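Local structure of phycocyanobilin lyase subunit alpha (5N3U) at residues Phe102-Glu106 against Pro142-Pro147; Val52-Ile56 against Leu84-Ala89; Leu224-Glu228 against Arg267-Leu271. The protein associates with the beta subunit, CpcF, to form a lyase and is probably required for attaching the bilin chromophore to the phycocyanin alpha chain CpcA. One frame throughout, in Å; residues are numbered along the deposited sequence.

The three contacts follow one another along an all-helical chain that carries HEAT-like repeats, each closing before the next opens: contact 2 comes first, then contact 1, then contact 3. Contact 2 sets helix 49-58 against the loop between helices 72-83 and 90-96, and contact 1 sets the start of helix 102-115 against the loop leading into helix 148-157; their centres are about 22 Å apart. Contact 3, near the C-terminus, joins the start of helix 227-232 to helix 263-273, and its centre lies about 35 Å from each of the others. None touches another, so each joins a different part of the helical array. Contacts 1 and 3 also lie beside the beta subunit of the lyase.

Contact 1 (Phe102-Glu106 against Pro142-Pro147); sequences FYVRE and PHLVQP
Phe102 and His143 lie ring on ring where the first turn of helix 102-115, within the HEAT-repeat region, meets the loop that leads into helix 148-157. Their planes are 12° apart and their centroids 3.7 Å, a face-to-face stack in which the two side chains run in opposite directions, so that the CB of each sits over the other's ring. With CG anti to the backbone N (chi1 170°), Phe102 turns its ring to the loop. The imidazole is fixed in rotation by its own loop: His143 ND1 donates to Leu144 O at 2.7 Å, nearly straight. Tyr103 completes an aromatic cluster, its OH reaching the imidazole edge at His143 CD2 and lying close to Pro142 CG. Pro147, at the N-cap position of the next helix, lacks a backbone N-H and offers a compact apolar ring to Phe102 and Glu106, with Phe102 CE2 3.8 Å from Pro147 CD. Farther along the helix, Arg105 is long enough to bridge to the loop, its guanidinium turned steeply against the amide of Gln146. A second partner, Cys99 O, takes Arg105 NH1, whereas Arg105 NE donates to Gln146 OE1 at 2.8 Å and 164°.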
loop_
_atom_site.group_PDB
_atom_site.type_symbol
_atom_site.label_atom_id
_atom_site.label_comp_id
_atom_site.label_asym_id
_atom_site.label_seq_id
_atom_site.Cartn_x
_atom_site.Cartn_y
_atom_site.Cartn_z
ATOM N N PHE A 102 -8.167 29.161 0.225
ATOM C CA PHE A 102 -6.955 28.869 0.963
ATOM C C PHE A 102 -6.176 27.686 0.403
ATOM O O PHE A 102 -4.922 27.734 0.294
ATOM C CB PHE A 102 -7.270 28.675 2.485
ATOM C CG PHE A 102 -6.109 28.143 3.263
ATOM C CD1 PHE A 102 -5.871 26.781 3.326
ATOM C CD2 PHE A 102 -5.219 29.007 3.942
ATOM C CE1 PHE A 102 -4.796 26.264 3.988
ATOM C CE2 PHE A 102 -4.148 28.474 4.705
ATOM C CZ PHE A 102 -3.859 27.121 4.647
ATOM N N TYR A 103 -6.906 26.635 0.057
ATOM C CA TYR A 103 -6.304 25.373 -0.323
ATOM C C TYR A 103 -5.671 25.465 -1.740
ATOM O O TYR A 103 -4.712 24.789 -2.009
ATOM C CB TYR A 103 -7.282 24.220 -0.211
ATOM C CG TYR A 103 -7.607 23.942 1.212
ATOM C CD1 TYR A 103 -6.651 23.311 2.026
ATOM C CD2 TYR A 103 -8.799 24.373 1.778
ATOM C CE1 TYR A 103 -6.890 23.132 3.422
ATOM C CE2 TYR A 103 -9.072 24.156 3.130
ATOM C CZ TYR A 103 -8.099 23.551 3.929
ATOM O OH TYR A 103 -8.317 23.364 5.263
ATOM N N VAL A 104 -6.145 26.359 -2.565
ATOM C CA VAL A 104 -5.439 26.690 -3.835
ATOM C C VAL A 104 -4.117 27.412 -3.545
ATOM O O VAL A 104 -3.133 27.093 -4.130
ATOM C CB VAL A 104 -6.311 27.522 -4.756
ATOM C CG1 VAL A 104 -5.508 28.003 -5.931
ATOM C CG2 VAL A 104 -7.452 26.685 -5.259
ATOM N N ARG A 105 -4.162 28.415 -2.695
ATOM C CA ARG A 105 -2.954 29.144 -2.278
ATOM C C ARG A 105 -1.920 28.196 -1.730
ATOM O O ARG A 105 -0.724 28.261 -2.080
ATOM C CB ARG A 105 -3.265 30.286 -1.300
ATOM C CG ARG A 105 -4.306 31.294 -1.806
ATOM C CD ARG A 105 -4.248 32.673 -1.107
ATOM N NE ARG A 105 -4.561 32.648 0.313
ATOM C CZ ARG A 105 -5.766 32.472 0.818
ATOM N NH1 ARG A 105 -6.812 32.287 0.003
ATOM N NH2 ARG A 105 -5.927 32.450 2.124
ATOM N N GLU A 106 -2.373 27.286 -0.930
ATOM C CA GLU A 106 -1.476 26.287 -0.288
ATOM C C GLU A 106 -0.844 25.375 -1.321
ATOM O O GLU A 106 0.345 25.123 -1.330
ATOM C CB GLU A 106 -2.256 25.436 0.734
ATOM C CG GLU A 106 -1.320 24.598 1.580
ATOM C CD GLU A 106 -2.040 23.888 2.713
ATOM O OE1 GLU A 106 -3.051 23.177 2.429
ATOM O OE2 GLU A 106 -1.609 24.102 3.882
ATOM N N PRO A 142 -9.875 25.051 9.864
ATOM C CA PRO A 142 -8.772 24.197 10.285
ATOM C C PRO A 142 -7.396 24.562 9.682
ATOM O O PRO A 142 -6.680 23.677 9.200
ATOM C CB PRO A 142 -9.228 22.839 9.766
ATOM C CG PRO A 142 -9.908 23.186 8.476
ATOM C CD PRO A 142 -10.598 24.504 8.720
ATOM N N HIS A 143 -7.118 25.835 9.558
ATOM C CA HIS A 143 -5.923 26.314 8.921
ATOM C C HIS A 143 -5.696 27.753 9.396
ATOM O O HIS A 143 -6.591 28.436 9.864
ATOM C CB HIS A 143 -6.003 26.196 7.387
ATOM C CG HIS A 143 -7.148 26.921 6.735
ATOM N ND1 HIS A 143 -7.171 28.286 6.570
ATOM C CD2 HIS A 143 -8.294 26.464 6.161
ATOM C CE1 HIS A 143 -8.272 28.643 5.927
ATOM N NE2 HIS A 143 -8.963 27.547 5.672
ATOM N N LEU A 144 -4.488 28.244 9.206
ATOM C CA LEU A 144 -4.199 29.650 9.447
ATOM C C LEU A 144 -4.658 30.479 8.317
ATOM O O LEU A 144 -5.097 29.933 7.305
ATOM C CB LEU A 144 -2.692 29.830 9.669
ATOM C CG LEU A 144 -2.131 28.985 10.788
ATOM C CD1 LEU A 144 -0.629 29.009 10.844
ATOM C CD2 LEU A 144 -2.680 29.407 12.126
ATOM N N VAL A 145 -4.595 31.796 8.462
ATOM C CA VAL A 145 -5.078 32.693 7.460
ATOM C C VAL A 145 -4.367 32.594 6.112
ATOM O O VAL A 145 -4.988 32.870 5.061
ATOM C CB VAL A 145 -5.168 34.180 7.897
ATOM C CG1 VAL A 145 -6.292 34.367 8.906
ATOM C CG2 VAL A 145 -3.826 34.712 8.363
ATOM N N GLN A 146 -3.088 32.161 6.161
ATOM C CA GLN A 146 -2.322 31.892 4.949
ATOM C C GLN A 146 -1.551 30.624 5.161
ATOM O O GLN A 146 -1.394 30.168 6.274
ATOM C CB GLN A 146 -1.366 33.063 4.606
ATOM C CG GLN A 146 -1.994 34.422 4.299
ATOM C CD GLN A 146 -2.771 34.361 3.033
ATOM O OE1 GLN A 146 -2.720 33.378 2.302
ATOM N NE2 GLN A 146 -3.430 35.406 2.720
ATOM N N PRO A 147 -1.137 29.954 4.066
ATOM C CA PRO A 147 -0.386 28.717 4.193
ATOM C C PRO A 147 1.057 29.063 4.524
ATOM O O PRO A 147 1.966 29.005 3.672
ATOM C CB PRO A 147 -0.520 28.067 2.800
ATOM C CG PRO A 147 -0.648 29.223 1.878
ATOM C CD PRO A 147 -1.458 30.239 2.658
HETATM O O HOH W 1 -6.524 22.278 6.489
#

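Contact 2 (Val52-Ile56 against Leu84-Ala89); sequences VDALI and LGNRKA
Lys88 NZ reaches Asp53 OD1 at 2.7 Å, a salt bridge between the loop after helix 72-83 and helix 49-58. The lysine chain is fully extended, and a chi1 of -171° points it away from its own backbone N, which carries the ammonium across to the carboxylate; it meets OD1 from above the carboxylate plane, 48° out of it. Were Asp53 an alanine, the Lys88 ammonium would probably lose its carboxylate mate and its long chain would be free to swing. The base of that lysine is steadied by an Asx turn, in which Asn86 OD1 accepts from Lys88 N at 2.9 Å; asparagine suits the place because its short amide can bend back onto its own backbone. The other end of the amide, Asn86 ND2, rests against both methyls of Val52. Beside the charged pair the contact is apolar. Leu55 CD1 meets Leu84 CD1 at 3.7 Å, the two side chains crossing at about a right angle, and Ile56 CD1 packs on Ala89, whose small methyl lets the backbone come near: Ile56 CD1 to Ala89 CA is 3.8 Å. Helix 72-83 packs against both segments: Leu55 touches Ala77, Ala80 and Leu81, and Ala89 also rests on Leu81.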
loop_
_atom_site.group_PDB
_atom_site.type_symbol
_atom_site.label_atom_id
_atom_site.label_comp_id
_atom_site.label_asym_id
_atom_site.label_seq_id
_atom_site.Cartn_x
_atom_site.Cartn_y
_atom_site.Cartn_z
ATOM N N VAL A 52 0.964 19.393 -19.128
ATOM C CA VAL A 52 1.302 20.640 -18.464
ATOM C C VAL A 52 0.348 21.715 -18.895
ATOM O O VAL A 52 -0.235 22.393 -18.083
ATOM C CB VAL A 52 2.798 21.025 -18.678
ATOM C CG1 VAL A 52 3.130 22.410 -18.149
ATOM C CG2 VAL A 52 3.751 20.054 -18.051
ATOM N N ASP A 53 0.171 21.912 -20.210
ATOM C CA ASP A 53 -0.744 22.939 -20.694
ATOM C C ASP A 53 -2.170 22.762 -20.228
ATOM O O ASP A 53 -2.849 23.697 -19.816
ATOM C CB ASP A 53 -0.765 22.936 -22.240
ATOM C CG ASP A 53 0.597 23.420 -22.865
ATOM O OD1 ASP A 53 1.531 23.848 -22.134
ATOM O OD2 ASP A 53 0.746 23.321 -24.099
ATOM N N ALA A 54 -2.659 21.540 -20.291
ATOM C CA ALA A 54 -4.012 21.234 -19.786
ATOM C C ALA A 54 -4.190 21.530 -18.290
ATOM O O ALA A 54 -5.252 22.044 -17.826
ATOM C CB ALA A 54 -4.329 19.773 -20.080
ATOM N N LEU A 55 -3.162 21.221 -17.527
ATOM C CA LEU A 55 -3.253 21.529 -16.080
ATOM C C LEU A 55 -3.210 23.020 -15.814
ATOM O O LEU A 55 -3.942 23.529 -14.943
ATOM C CB LEU A 55 -2.180 20.781 -15.320
ATOM C CG LEU A 55 -2.393 19.292 -15.248
ATOM C CD1 LEU A 55 -1.111 18.594 -14.906
ATOM C CD2 LEU A 55 -3.518 18.917 -14.275
ATOM N N ILE A 56 -2.392 23.751 -16.572
ATOM C CA ILE A 56 -2.381 25.180 -16.480
ATOM C C ILE A 56 -3.718 25.754 -16.754
ATOM O O ILE A 56 -4.167 26.621 -16.014
ATOM C CB ILE A 56 -1.289 25.789 -17.383
ATOM C CG1 ILE A 56 0.061 25.390 -16.816
ATOM C CG2 ILE A 56 -1.492 27.342 -17.533
ATOM C CD1 ILE A 56 1.292 25.622 -17.680
ATOM N N LEU A 84 5.555 17.988 -11.871
ATOM C CA LEU A 84 5.969 17.791 -13.258
ATOM C C LEU A 84 7.237 18.514 -13.644
ATOM O O LEU A 84 7.669 18.317 -14.723
ATOM C CB LEU A 84 4.806 18.151 -14.186
ATOM C CG LEU A 84 3.527 17.384 -13.890
ATOM C CD1 LEU A 84 2.462 17.667 -14.905
ATOM C CD2 LEU A 84 3.731 15.904 -13.769
ATOM N N GLY A 85 7.774 19.412 -12.805
ATOM C CA GLY A 85 9.015 20.054 -13.039
ATOM C C GLY A 85 9.045 21.028 -14.199
ATOM O O GLY A 85 10.104 21.266 -14.737
ATOM N N ASN A 86 7.915 21.539 -14.654
ATOM C CA ASN A 86 7.906 22.411 -15.819
ATOM C C ASN A 86 7.591 23.853 -15.394
ATOM O O ASN A 86 6.481 24.179 -15.025
ATOM C CB ASN A 86 6.937 21.931 -16.829
ATOM C CG ASN A 86 7.103 22.630 -18.180
ATOM O OD1 ASN A 86 7.387 23.817 -18.270
ATOM N ND2 ASN A 86 6.864 21.906 -19.208
ATOM N N ARG A 87 8.591 24.725 -15.486
ATOM C CA ARG A 87 8.464 26.114 -15.032
ATOM C C ARG A 87 7.584 26.989 -15.911
ATOM O O ARG A 87 7.248 28.121 -15.562
ATOM C CB ARG A 87 9.824 26.705 -14.878
ATOM C CG ARG A 87 10.665 26.010 -13.838
ATOM C CD ARG A 87 11.970 26.751 -13.670
ATOM N NE ARG A 87 12.702 26.264 -12.508
ATOM C CZ ARG A 87 13.653 26.941 -11.881
ATOM N NH1 ARG A 87 14.019 28.192 -12.269
ATOM N NH2 ARG A 87 14.267 26.352 -10.856
ATOM N N LYS A 88 7.133 26.470 -17.030
ATOM C CA LYS A 88 6.022 27.126 -17.699
ATOM C C LYS A 88 4.836 27.381 -16.832
ATOM O O LYS A 88 4.020 28.285 -17.093
ATOM C CB LYS A 88 5.525 26.188 -18.822
ATOM C CG LYS A 88 4.531 26.837 -19.729
ATOM C CD LYS A 88 4.214 26.019 -20.993
ATOM C CE LYS A 88 3.139 26.865 -21.682
ATOM N NZ LYS A 88 2.520 26.258 -22.876
ATOM N N ALA A 89 4.669 26.503 -15.809
ATOM C CA ALA A 89 3.564 26.673 -14.853
ATOM C C ALA A 89 3.644 27.826 -13.881
ATOM O O ALA A 89 2.644 28.119 -13.140
ATOM C CB ALA A 89 3.424 25.359 -14.080
#

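Contact 3 (Leu224-Glu228 against Arg267-Leu271); sequences LAAAE and RVMNL
Helix-to-helix packing near the C-terminal end of this helical array brings the start of helix 227-232, with the 3-10 turn just before it, against helix 263-273. A bidentate salt bridge joins them: Arg267 presents NE and NH2 side-on to the carboxylate of Glu228. Arg267 NE donates to Glu228 OE2 at 3.0 Å and 162°, and Arg267 NH2 to Glu228 OE1, also at 3.0 Å and 164°. Both oxygens use their syn lone pairs, and the two flat groups are nearly coplanar, 4° apart, the geometry in which a guanidinium and a carboxylate match atom for atom. The torsions explain the meeting. Arg267 is extended from CG to NE and so spans the gap between the helices, whereas the Glu228 chain bends at chi2 and brings its carboxylate back to the arginine. The remaining nitrogen, Arg267 NH1, is hydrogen-bonded to Gln264 OE1 one turn earlier on the same helix.

Apolar groups fit around this pair. Leu224 CG lies 3.6 Å from Arg267 NH1, so the leucine covers part of the guanidinium, and Leu224 CD1 touches Val268 CG2 at 3.8 Å. Ala227 is small enough to let the helices approach: its methyl faces the flat side of the guanidinium and meets Leu271 CD1 at 3.7 Å. Helix 237-250 packs on the apolar part, with Leu247 on Ala227, Leu248 on Val268 and Leu244 on Leu271, and Met269, on helix 263-273, packs on Arg193 of the beta subunit. With two bonds to the carboxylate and a third to Gln264, the guanidinium is held against rotation about its long chain, and the opposite charges, partly covered by leucine and alanine, probably attract more strongly than they would in open water.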
loop_
_atom_site.group_PDB
_atom_site.type_symbol
_atom_site.label_atom_id
_atom_site.label_comp_id
_atom_site.label_asym_id
_atom_site.label_seq_id
_atom_site.Cartn_x
_atom_site.Cartn_y
_atom_site.Cartn_z
ATOM N N LEU A 224 24.877 18.456 7.057
ATOM C CA LEU A 224 25.722 17.263 7.347
ATOM C C LEU A 224 25.778 16.803 8.784
ATOM O O LEU A 224 25.657 15.622 9.064
ATOM C CB LEU A 224 27.142 17.474 6.839
ATOM C CG LEU A 224 28.111 16.284 6.932
ATOM C CD1 LEU A 224 27.664 15.167 5.978
ATOM C CD2 LEU A 224 29.512 16.741 6.539
ATOM N N ALA A 225 25.942 17.731 9.714
ATOM C CA ALA A 225 25.976 17.397 11.093
ATOM C C ALA A 225 24.816 16.688 11.621
ATOM O O ALA A 225 24.887 16.110 12.693
ATOM C CB ALA A 225 26.266 18.693 11.953
ATOM N N ALA A 226 23.677 16.684 10.926
ATOM C CA ALA A 226 22.527 15.922 11.422
ATOM C C ALA A 226 22.538 14.420 11.060
ATOM O O ALA A 226 21.601 13.690 11.397
ATOM C CB ALA A 226 21.244 16.551 10.864
ATOM N N ALA A 227 23.538 13.959 10.335
ATOM C CA ALA A 227 23.506 12.537 9.806
ATOM C C ALA A 227 23.166 11.445 10.822
ATOM O O ALA A 227 22.242 10.664 10.606
ATOM C CB ALA A 227 24.790 12.242 9.119
ATOM N N GLU A 228 23.861 11.383 11.964
ATOM C CA GLU A 228 23.562 10.314 12.926
ATOM C C GLU A 228 22.269 10.539 13.646
ATOM O O GLU A 228 21.571 9.578 14.007
ATOM C CB GLU A 228 24.734 10.088 13.958
ATOM C CG GLU A 228 25.990 9.566 13.268
ATOM C CD GLU A 228 26.717 10.626 12.428
ATOM O OE1 GLU A 228 26.585 11.858 12.687
ATOM O OE2 GLU A 228 27.461 10.278 11.482
ATOM N N ARG A 267 30.689 8.348 4.818
ATOM C CA ARG A 267 30.034 8.287 6.124
ATOM C C ARG A 267 28.475 8.272 5.988
ATOM O O ARG A 267 27.785 7.518 6.676
ATOM C CB ARG A 267 30.431 9.543 6.900
ATOM C CG ARG A 267 29.695 9.811 8.204
ATOM C CD ARG A 267 29.929 11.299 8.491
ATOM N NE ARG A 267 29.222 11.794 9.660
ATOM C CZ ARG A 267 29.150 13.093 9.965
ATOM N NH1 ARG A 267 29.746 14.008 9.198
ATOM N NH2 ARG A 267 28.434 13.480 11.003
ATOM N N VAL A 268 27.983 9.143 5.152
ATOM C CA VAL A 268 26.525 9.228 4.896
ATOM C C VAL A 268 26.023 7.900 4.203
ATOM O O VAL A 268 25.034 7.362 4.626
ATOM C CB VAL A 268 26.240 10.445 4.020
ATOM C CG1 VAL A 268 24.784 10.468 3.525
ATOM C CG2 VAL A 268 26.570 11.737 4.790
ATOM N N MET A 269 26.764 7.392 3.210
ATOM C CA MET A 269 26.382 6.145 2.504
ATOM C C MET A 269 26.341 4.979 3.417
ATOM O O MET A 269 25.445 4.154 3.325
ATOM C CB MET A 269 27.269 5.889 1.312
ATOM C CG MET A 269 26.978 6.814 0.218
ATOM S SD MET A 269 27.670 6.655 -1.420
ATOM C CE MET A 269 29.371 7.163 -1.088
ATOM N N ASN A 270 27.265 4.924 4.367
ATOM C CA ASN A 270 27.294 3.858 5.320
ATOM C C ASN A 270 26.085 3.883 6.212
ATOM O O ASN A 270 25.560 2.823 6.664
ATOM C CB ASN A 270 28.577 3.903 6.193
ATOM C CG ASN A 270 29.874 3.575 5.390
ATOM O OD1 ASN A 270 29.846 2.924 4.375
ATOM N ND2 ASN A 270 31.015 4.018 5.894
ATOM N N LEU A 271 25.625 5.094 6.540
ATOM C CA LEU A 271 24.401 5.175 7.339
ATOM C C LEU A 271 23.168 4.713 6.449
ATOM O O LEU A 271 22.299 4.044 6.936
ATOM C CB LEU A 271 24.175 6.584 7.835
ATOM C CG LEU A 271 25.208 7.054 8.853
ATOM C CD1 LEU A 271 25.123 8.576 9.000
ATOM C CD2 LEU A 271 24.996 6.324 10.166
#